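Local coordinates for protein mannan endo-1,4-beta-mannosidase (Mytilus edulis, PDB 2C0H) that hydrolyses internal beta-1,4-mannosidic linkages in mannans, galactomannans and glucomannans as a monomeric glycoside hydrolase of family 5, at residues Arg33-Asn38 and Ile107-Trp112; Gln55-Asn60 and Asn332-Met337; Pro170-Ser175 and Phe179-Leu184. The protein carries 3 engineered substitutions. One frame throughout, in Å; residues are numbered along the deposited sequence.

From the N terminus, the loop after strand 17-25 supplies residues 33-38, and contact 1 closes when strand 106-113 brings the edge of Phe-109 against Phe-35 of that loop. Contact 2 opens in between, where helix 40-56 ends, and waits for helix 330-339 near the C terminus; the two contacts therefore cross along the chain, although their nearest atoms stay about 6 Å apart. Contact 3 follows contact 1 in series and is nested within the long loop closed by contact 2, its centre about 40 Å from that of contact 2. Together they tie a loop to a barrel strand, the first outer helix to the last, and a loop after strand 155-162 to itself.

Contact 1. Residues Arg33-Asn38 and Ile107-Trp112; sequences RDFGHN and IFFTLW
Phe-35 and Phe-109 meet as a T-shaped pair just outside the parallel strands of a TIM barrel, the fold of family 5 glycoside hydrolases. Phe-35 lies in the loop between strand 17-25 and helix 40-56. Its CB still stands 6.2 Å from Phe-109 CE1, and CG, set anti to the carbonyl carbon (chi1 -59°), starts the ring toward strand 106-113. Along the ring the gap closes: Phe-35 CD2 is 4.9 Å and Phe-35 CE2 4.4 Å from Phe-109 CE1, and Phe-35 CZ makes the closest approach to that atom at 4.1 Å. Phe-109 presents its edge, so that CE1 sits over one face of Phe-35, displaced toward the rim, with the planes at 86°. Leu-66 and Leu-89 also touch the Phe-35 side chain, while Val-64 and Leu-155 of the adjoining strands touch Phe-109. Large, wholly apolar rings suit this buried place, since together they span the 11.1 Å between the Phe-35 and Phe-109 CA atoms and carry nothing polar needing a partner. Phe-109 is itself backed within its strand: Ile-107 CG2 rests 3.8 Å above the plane of the ring, over its centre.

Contact 2. Residues Gln55-Asn60 and Asn332-Met337; sequences QSHGGN and NQLRGM. Unlike the reference sequence in segment 332-337: Met-337 (reference Ile).
Apolar contact carries most of this junction, in which the imidazole of His-57 lies against Leu-334. Leu-334 CB makes a CH-pi contact over one face of the ring, 4.0 Å from the centroid of the His-57 ring and 19° off its normal. The leucine branches extend the cover: Leu-334 CD1 touches His-57 CE1, and Leu-334 CD2 lies near His-57 ND1 and CG. The two side chains cross at about a right angle, and a branched leucine can spread over a flat ring in this way. Met-337, where the reference sequence has isoleucine, packs its CB 3.7 Å from His-57 O. With Met-337 CG anti to the carbonyl carbon (chi1 -75°) and the chain bent at chi3, SD passes 3.9 Å from Gly-59 CA while the end leads away.

Gly-58 answers a steric demand: with positive phi (83°), it is the C-prime residue of the Schellman motif that ends helix 40-56, in which Gly-59 N bonds to Met-54 O and Gly-58 N to Gln-55 O. With the methionine present, a CB on Gly-59 would collide with Met-337 SD.

Polar links are fewer. One water donates to both Gly-58 O and Met-337 O, at 2.9 and 2.7 Å from its oxygen, bridging the two backbones. His-57 ND1 bonds to Asp-53 O, which helps fix the rotation of the ring. Within helix 330-339, Arg-335 NH1 donates to Asn-332 OD1 at 2.8 Å, while NE forms a salt bridge with Glu-306.

The contact thus joins the end of helix 40-56 to helix 330-339, the last of the outer helices. Beyond it, Met-337 reaches inward to Ser-22 and Ala-24 of strand 17-25 and touches Phe-309 of helix 305-314.

Contact 3. Residues Pro170-Ser175 and Phe179-Leu184; sequences PGESSS and FDTRHL
Thr-181 and Asp-180 turn their oxygens onto residues 171-174 through two different first torsions. Thr-181 OG1 sits between its backbone N and carbonyl carbon (chi1 60°), where it accepts Glu-172 N at 2.9 Å; the same hydroxyl also bonds to Lys-169 O. The Asp-180 carboxylate swings anti to its own N (chi1 -168°), bringing OD1 within 3.1 Å of Ser-174 N, which meets it from above the carboxylate plane.

Backbone bonds flank these. Thr-181 N donates to Glu-172 O at 2.8 Å. Gly-171 N reaches Thr-181 O at 2.9 Å from above its plane, and Leu-184 N takes the same oxygen from the opposite face. The positive phi of Gly-171 favours glycine there.

Asp-180 serves both arms of the loop: OD2 accepts Arg-182 N at 3.1 Å, forming an Asx turn, and the carboxylate makes a salt bridge with Arg-182, whose NE lies 3.3 Å from OD2. Replacing Asp-180 with alanine would probably leave Ser-174 N and Arg-182 N without their acceptor and set the guanidinium free to turn. Ser-173 OG packs on Arg-182 CD, and Pro-170 CB closes the other end against Leu-184 CB at 4.2 Å.

The result is a loop folded back on itself by backbone and side-chain bonds, after barrel strand 155-162, which runs into the probable proton donor Glu-163. Leu-184 lies about 4 Å, side chain to side chain, from Trp-226, a probable substrate-binding residue, which probably places this loop beside the mannan-binding cleft of the TIM barrel.

Contact 1. Residues Arg33-Asn38 and Ile107-Trp112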
# COMPACT_ATOMS: atom_id res chain seq x y z
N ARG A 33 2.28 -15.63 6.85
CA ARG A 33 1.55 -16.84 7.21
C ARG A 33 0.31 -16.49 8.07
O ARG A 33 0.03 -17.15 9.07
CB ARG A 33 2.49 -17.80 7.94
CG ARG A 33 3.64 -18.28 7.11
CD ARG A 33 4.55 -19.26 7.86
NE ARG A 33 5.80 -19.47 7.13
CZ ARG A 33 5.98 -20.35 6.14
NH1 ARG A 33 4.99 -21.15 5.73
NH2 ARG A 33 7.17 -20.43 5.56
N ASP A 34 -0.44 -15.47 7.65
CA ASP A 34 -1.59 -15.00 8.42
C ASP A 34 -2.96 -15.44 7.86
O ASP A 34 -3.95 -15.43 8.59
CB ASP A 34 -1.56 -13.48 8.55
CG ASP A 34 -0.61 -13.00 9.63
OD1 ASP A 34 -0.62 -13.61 10.72
OD2 ASP A 34 0.10 -12.00 9.42
N PHE A 35 -3.02 -15.76 6.57
CA PHE A 35 -4.27 -16.10 5.89
C PHE A 35 -4.06 -17.33 5.01
O PHE A 35 -2.98 -17.49 4.44
CB PHE A 35 -4.76 -14.92 5.04
CG PHE A 35 -4.98 -13.65 5.83
CD1 PHE A 35 -6.19 -13.41 6.45
CD2 PHE A 35 -3.96 -12.74 5.98
CE1 PHE A 35 -6.39 -12.26 7.19
CE2 PHE A 35 -4.16 -11.58 6.74
CZ PHE A 35 -5.37 -11.35 7.33
N GLY A 36 -5.08 -18.17 4.90
CA GLY A 36 -4.98 -19.44 4.20
C GLY A 36 -4.44 -20.53 5.10
O GLY A 36 -3.81 -20.24 6.12
N HIS A 37 -4.69 -21.79 4.74
CA HIS A 37 -4.23 -22.93 5.54
C HIS A 37 -4.67 -22.82 7.01
O HIS A 37 -3.93 -23.20 7.93
CB HIS A 37 -2.70 -23.08 5.41
CG HIS A 37 -2.23 -23.16 3.99
ND1 HIS A 37 -2.47 -24.26 3.20
CD2 HIS A 37 -1.56 -22.27 3.22
CE1 HIS A 37 -1.96 -24.05 2.00
NE2 HIS A 37 -1.40 -22.85 1.98
N ASN A 38 -5.88 -22.31 7.22
CA ASN A 38 -6.47 -22.16 8.55
C ASN A 38 -5.58 -21.32 9.48
O ASN A 38 -5.58 -21.53 10.69
CB ASN A 38 -6.75 -23.53 9.16
CG ASN A 38 -7.81 -24.30 8.39
OD1 ASN A 38 -8.99 -23.93 8.38
ND2 ASN A 38 -7.40 -25.38 7.73
N ILE A 107 -10.02 -2.32 5.61
CA ILE A 107 -8.78 -3.06 5.46
C ILE A 107 -8.17 -2.86 4.07
O ILE A 107 -8.86 -2.96 3.05
CB ILE A 107 -9.03 -4.59 5.71
CG1 ILE A 107 -9.68 -4.85 7.07
CG2 ILE A 107 -7.76 -5.41 5.54
CD1 ILE A 107 -8.94 -4.27 8.26
N PHE A 108 -6.86 -2.63 4.04
CA PHE A 108 -6.08 -2.58 2.80
C PHE A 108 -5.09 -3.74 2.80
O PHE A 108 -4.22 -3.80 3.66
CB PHE A 108 -5.39 -1.23 2.64
CG PHE A 108 -6.35 -0.11 2.46
CD1 PHE A 108 -6.70 0.33 1.19
CD2 PHE A 108 -6.97 0.47 3.56
CE1 PHE A 108 -7.62 1.33 1.01
CE2 PHE A 108 -7.92 1.49 3.38
CZ PHE A 108 -8.21 1.92 2.10
N PHE A 109 -5.22 -4.66 1.85
CA PHE A 109 -4.33 -5.80 1.73
C PHE A 109 -3.14 -5.49 0.79
O PHE A 109 -3.33 -5.04 -0.35
CB PHE A 109 -5.08 -7.03 1.20
CG PHE A 109 -6.06 -7.65 2.16
CD1 PHE A 109 -5.61 -8.42 3.23
CD2 PHE A 109 -7.42 -7.54 1.96
CE1 PHE A 109 -6.50 -9.03 4.10
CE2 PHE A 109 -8.32 -8.15 2.83
CZ PHE A 109 -7.86 -8.90 3.89
N THR A 110 -1.92 -5.73 1.25
CA THR A 110 -0.71 -5.53 0.43
C THR A 110 -0.24 -6.88 -0.11
O THR A 110 0.08 -7.79 0.65
CB THR A 110 0.43 -4.88 1.24
OG1 THR A 110 -0.05 -3.67 1.81
CG2 THR A 110 1.60 -4.55 0.39
N LEU A 111 -0.17 -7.02 -1.43
CA LEU A 111 0.08 -8.32 -2.03
C LEU A 111 1.54 -8.80 -1.85
O LEU A 111 1.74 -9.88 -1.31
CB LEU A 111 -0.28 -8.28 -3.53
CG LEU A 111 -1.75 -8.00 -3.84
CD1 LEU A 111 -1.87 -7.94 -5.37
CD2 LEU A 111 -2.70 -9.01 -3.26
N TRP A 112 2.50 -7.99 -2.31
CA TRP A 112 3.93 -8.36 -2.38
C TRP A 112 4.84 -7.40 -1.61
O TRP A 112 4.43 -6.30 -1.25
CB TRP A 112 4.40 -8.42 -3.83
CG TRP A 112 3.50 -9.24 -4.70
CD1 TRP A 112 2.61 -8.76 -5.63
CD2 TRP A 112 3.39 -10.66 -4.73
NE1 TRP A 112 1.97 -9.80 -6.22
CE2 TRP A 112 2.41 -10.98 -5.69
CE3 TRP A 112 4.00 -11.71 -4.02
CZ2 TRP A 112 2.04 -12.30 -5.99
CZ3 TRP A 112 3.63 -13.02 -4.31
CH2 TRP A 112 2.65 -13.30 -5.29

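Contact 2. Residues Gln55-Asn60 and Asn332-Met337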
# COMPACT_ATOMS: atom_id res chain seq x y z
N GLN A 55 -10.57 1.21 17.04
CA GLN A 55 -11.91 1.79 17.08
C GLN A 55 -12.07 2.74 18.26
O GLN A 55 -12.58 3.85 18.10
CB GLN A 55 -13.02 0.73 17.13
CG GLN A 55 -14.41 1.37 17.15
CD GLN A 55 -15.56 0.39 17.04
OE1 GLN A 55 -15.51 -0.71 17.56
NE2 GLN A 55 -16.63 0.83 16.38
N SER A 56 -11.60 2.32 19.42
CA SER A 56 -11.74 3.17 20.59
C SER A 56 -10.89 4.46 20.52
O SER A 56 -11.23 5.44 21.19
CB SER A 56 -11.45 2.37 21.86
OG SER A 56 -10.11 1.99 21.96
N HIS A 57 -9.81 4.47 19.73
CA HIS A 57 -8.96 5.67 19.54
C HIS A 57 -9.20 6.43 18.23
O HIS A 57 -8.42 7.28 17.84
CB HIS A 57 -7.49 5.30 19.65
CG HIS A 57 -7.10 4.92 21.03
ND1 HIS A 57 -7.34 3.67 21.55
CD2 HIS A 57 -6.49 5.63 22.02
CE1 HIS A 57 -6.91 3.62 22.80
NE2 HIS A 57 -6.39 4.80 23.11
N GLY A 58 -10.28 6.10 17.53
CA GLY A 58 -10.66 6.85 16.35
C GLY A 58 -10.00 6.51 15.03
O GLY A 58 -10.15 7.27 14.08
N GLY A 59 -9.28 5.39 14.96
CA GLY A 59 -8.71 4.91 13.69
C GLY A 59 -9.79 4.27 12.86
O GLY A 59 -10.75 3.70 13.41
N ASN A 60 -9.63 4.33 11.54
CA ASN A 60 -10.64 3.82 10.61
C ASN A 60 -10.07 2.89 9.55
O ASN A 60 -10.82 2.45 8.67
CB ASN A 60 -11.39 4.97 9.94
CG ASN A 60 -10.50 5.91 9.12
OD1 ASN A 60 -9.48 5.51 8.55
ND2 ASN A 60 -10.91 7.18 9.04
N ASN A 332 2.09 5.50 21.27
CA ASN A 332 2.39 6.73 20.52
C ASN A 332 1.50 6.80 19.28
O ASN A 332 1.01 7.87 18.90
CB ASN A 332 3.84 6.78 20.06
CG ASN A 332 4.80 7.26 21.15
OD1 ASN A 332 4.38 7.73 22.21
ND2 ASN A 332 6.09 7.15 20.86
N GLN A 333 1.32 5.66 18.63
CA GLN A 333 0.52 5.61 17.42
C GLN A 333 -0.95 5.87 17.69
O GLN A 333 -1.61 6.65 16.96
CB GLN A 333 0.71 4.25 16.73
CG GLN A 333 2.13 3.98 16.22
CD GLN A 333 2.32 2.55 15.78
OE1 GLN A 333 1.75 2.13 14.76
NE2 GLN A 333 3.14 1.79 16.51
N LEU A 334 -1.49 5.23 18.73
CA LEU A 334 -2.87 5.43 19.16
C LEU A 334 -3.13 6.88 19.61
O LEU A 334 -4.17 7.44 19.32
CB LEU A 334 -3.23 4.46 20.28
CG LEU A 334 -3.28 2.97 19.93
CD1 LEU A 334 -3.52 2.12 21.18
CD2 LEU A 334 -4.34 2.69 18.88
N ARG A 335 -2.17 7.49 20.29
CA ARG A 335 -2.32 8.89 20.70
C ARG A 335 -2.39 9.81 19.46
O ARG A 335 -3.14 10.77 19.44
CB ARG A 335 -1.15 9.30 21.61
CG ARG A 335 -1.43 10.44 22.58
CD ARG A 335 -0.18 10.76 23.38
NE ARG A 335 0.83 11.35 22.51
CZ ARG A 335 1.99 10.80 22.17
NH1 ARG A 335 2.41 9.66 22.72
NH2 ARG A 335 2.79 11.44 21.33
N GLY A 336 -1.63 9.49 18.42
CA GLY A 336 -1.69 10.24 17.18
C GLY A 336 -3.05 10.13 16.52
O GLY A 336 -3.64 11.14 16.14
N MET A 337 -3.56 8.90 16.37
CA MET A 337 -4.89 8.65 15.79
C MET A 337 -5.98 9.40 16.54
O MET A 337 -6.87 9.99 15.95
CB MET A 337 -5.27 7.17 15.85
CG MET A 337 -4.61 6.29 14.90
SD MET A 337 -5.12 4.60 15.28
CE MET A 337 -3.50 3.86 15.14
O HOH W 1 -8.00 9.12 13.71

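Contact 3. Residues Pro170-Ser175 and Phe179-Leu184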
# COMPACT_ATOMS: atom_id res chain seq x y z
N PRO A 170 19.40 1.55 -9.85
CA PRO A 170 19.63 3.00 -9.94
C PRO A 170 20.74 3.42 -10.93
O PRO A 170 21.56 2.60 -11.34
CB PRO A 170 20.00 3.37 -8.49
CG PRO A 170 20.62 2.16 -7.94
CD PRO A 170 20.03 0.97 -8.65
N GLY A 171 20.75 4.70 -11.31
CA GLY A 171 21.82 5.25 -12.14
C GLY A 171 21.72 4.97 -13.62
O GLY A 171 22.69 5.19 -14.36
N GLU A 172 20.56 4.50 -14.07
CA GLU A 172 20.38 4.11 -15.46
C GLU A 172 19.83 5.26 -16.29
O GLU A 172 18.86 5.90 -15.91
CB GLU A 172 19.44 2.91 -15.57
CG GLU A 172 19.98 1.64 -14.93
CD GLU A 172 19.90 0.42 -15.84
OE1 GLU A 172 20.98 -0.11 -16.21
OE2 GLU A 172 18.77 -0.00 -16.20
N SER A 173 20.47 5.53 -17.43
CA SER A 173 19.96 6.50 -18.40
C SER A 173 18.84 5.88 -19.24
O SER A 173 18.82 4.68 -19.46
CB SER A 173 21.09 6.96 -19.33
OG SER A 173 22.06 7.68 -18.60
N SER A 174 17.92 6.72 -19.70
CA SER A 174 16.86 6.28 -20.62
C SER A 174 16.43 7.41 -21.53
O SER A 174 16.46 8.58 -21.14
CB SER A 174 15.65 5.77 -19.83
OG SER A 174 14.58 5.42 -20.70
N SER A 175 16.03 7.05 -22.75
CA SER A 175 15.40 7.99 -23.69
C SER A 175 13.98 8.37 -23.25
O SER A 175 13.48 9.44 -23.63
CB SER A 175 15.36 7.39 -25.10
OG SER A 175 16.67 7.13 -25.56
N PHE A 179 11.60 6.41 -17.09
CA PHE A 179 12.39 5.21 -16.81
C PHE A 179 13.84 5.51 -16.42
O PHE A 179 14.59 4.59 -16.08
CB PHE A 179 12.41 4.23 -17.99
CG PHE A 179 11.04 3.75 -18.42
CD1 PHE A 179 10.00 3.61 -17.51
CD2 PHE A 179 10.82 3.40 -19.74
CE1 PHE A 179 8.75 3.16 -17.92
CE2 PHE A 179 9.58 2.94 -20.16
CZ PHE A 179 8.55 2.83 -19.25
N ASP A 180 14.24 6.78 -16.47
CA ASP A 180 15.60 7.20 -16.15
C ASP A 180 15.75 7.18 -14.63
O ASP A 180 14.92 7.76 -13.93
CB ASP A 180 15.85 8.61 -16.72
CG ASP A 180 17.31 9.02 -16.69
OD1 ASP A 180 17.93 9.16 -17.77
OD2 ASP A 180 17.85 9.26 -15.59
N THR A 181 16.77 6.51 -14.11
CA THR A 181 16.95 6.42 -12.66
C THR A 181 18.24 7.09 -12.17
O THR A 181 18.71 6.79 -11.07
CB THR A 181 16.89 4.95 -12.16
OG1 THR A 181 17.94 4.19 -12.78
CG2 THR A 181 15.55 4.32 -12.49
N ARG A 182 18.80 8.00 -12.96
CA ARG A 182 20.04 8.71 -12.56
C ARG A 182 19.83 9.52 -11.29
O ARG A 182 20.74 9.64 -10.47
CB ARG A 182 20.59 9.60 -13.68
CG ARG A 182 21.25 8.80 -14.79
CD ARG A 182 21.82 9.69 -15.86
NE ARG A 182 20.78 10.38 -16.62
CZ ARG A 182 20.46 11.67 -16.50
NH1 ARG A 182 21.08 12.46 -15.63
NH2 ARG A 182 19.49 12.17 -17.26
N HIS A 183 18.61 10.03 -11.13
CA HIS A 183 18.26 10.80 -9.94
C HIS A 183 18.20 9.97 -8.67
O HIS A 183 18.18 10.54 -7.57
CB HIS A 183 16.94 11.55 -10.13
CG HIS A 183 15.74 10.66 -10.19
ND1 HIS A 183 15.46 9.87 -11.28
CD2 HIS A 183 14.76 10.43 -9.29
CE1 HIS A 183 14.36 9.19 -11.06
NE2 HIS A 183 13.91 9.51 -9.86
N LEU A 184 18.15 8.64 -8.80
CA LEU A 184 18.15 7.74 -7.62
C LEU A 184 19.56 7.33 -7.20
O LEU A 184 19.73 6.69 -6.16
CB LEU A 184 17.31 6.48 -7.90
CG LEU A 184 15.84 6.68 -8.28
CD1 LEU A 184 15.11 5.34 -8.45
CD2 LEU A 184 15.11 7.56 -7.26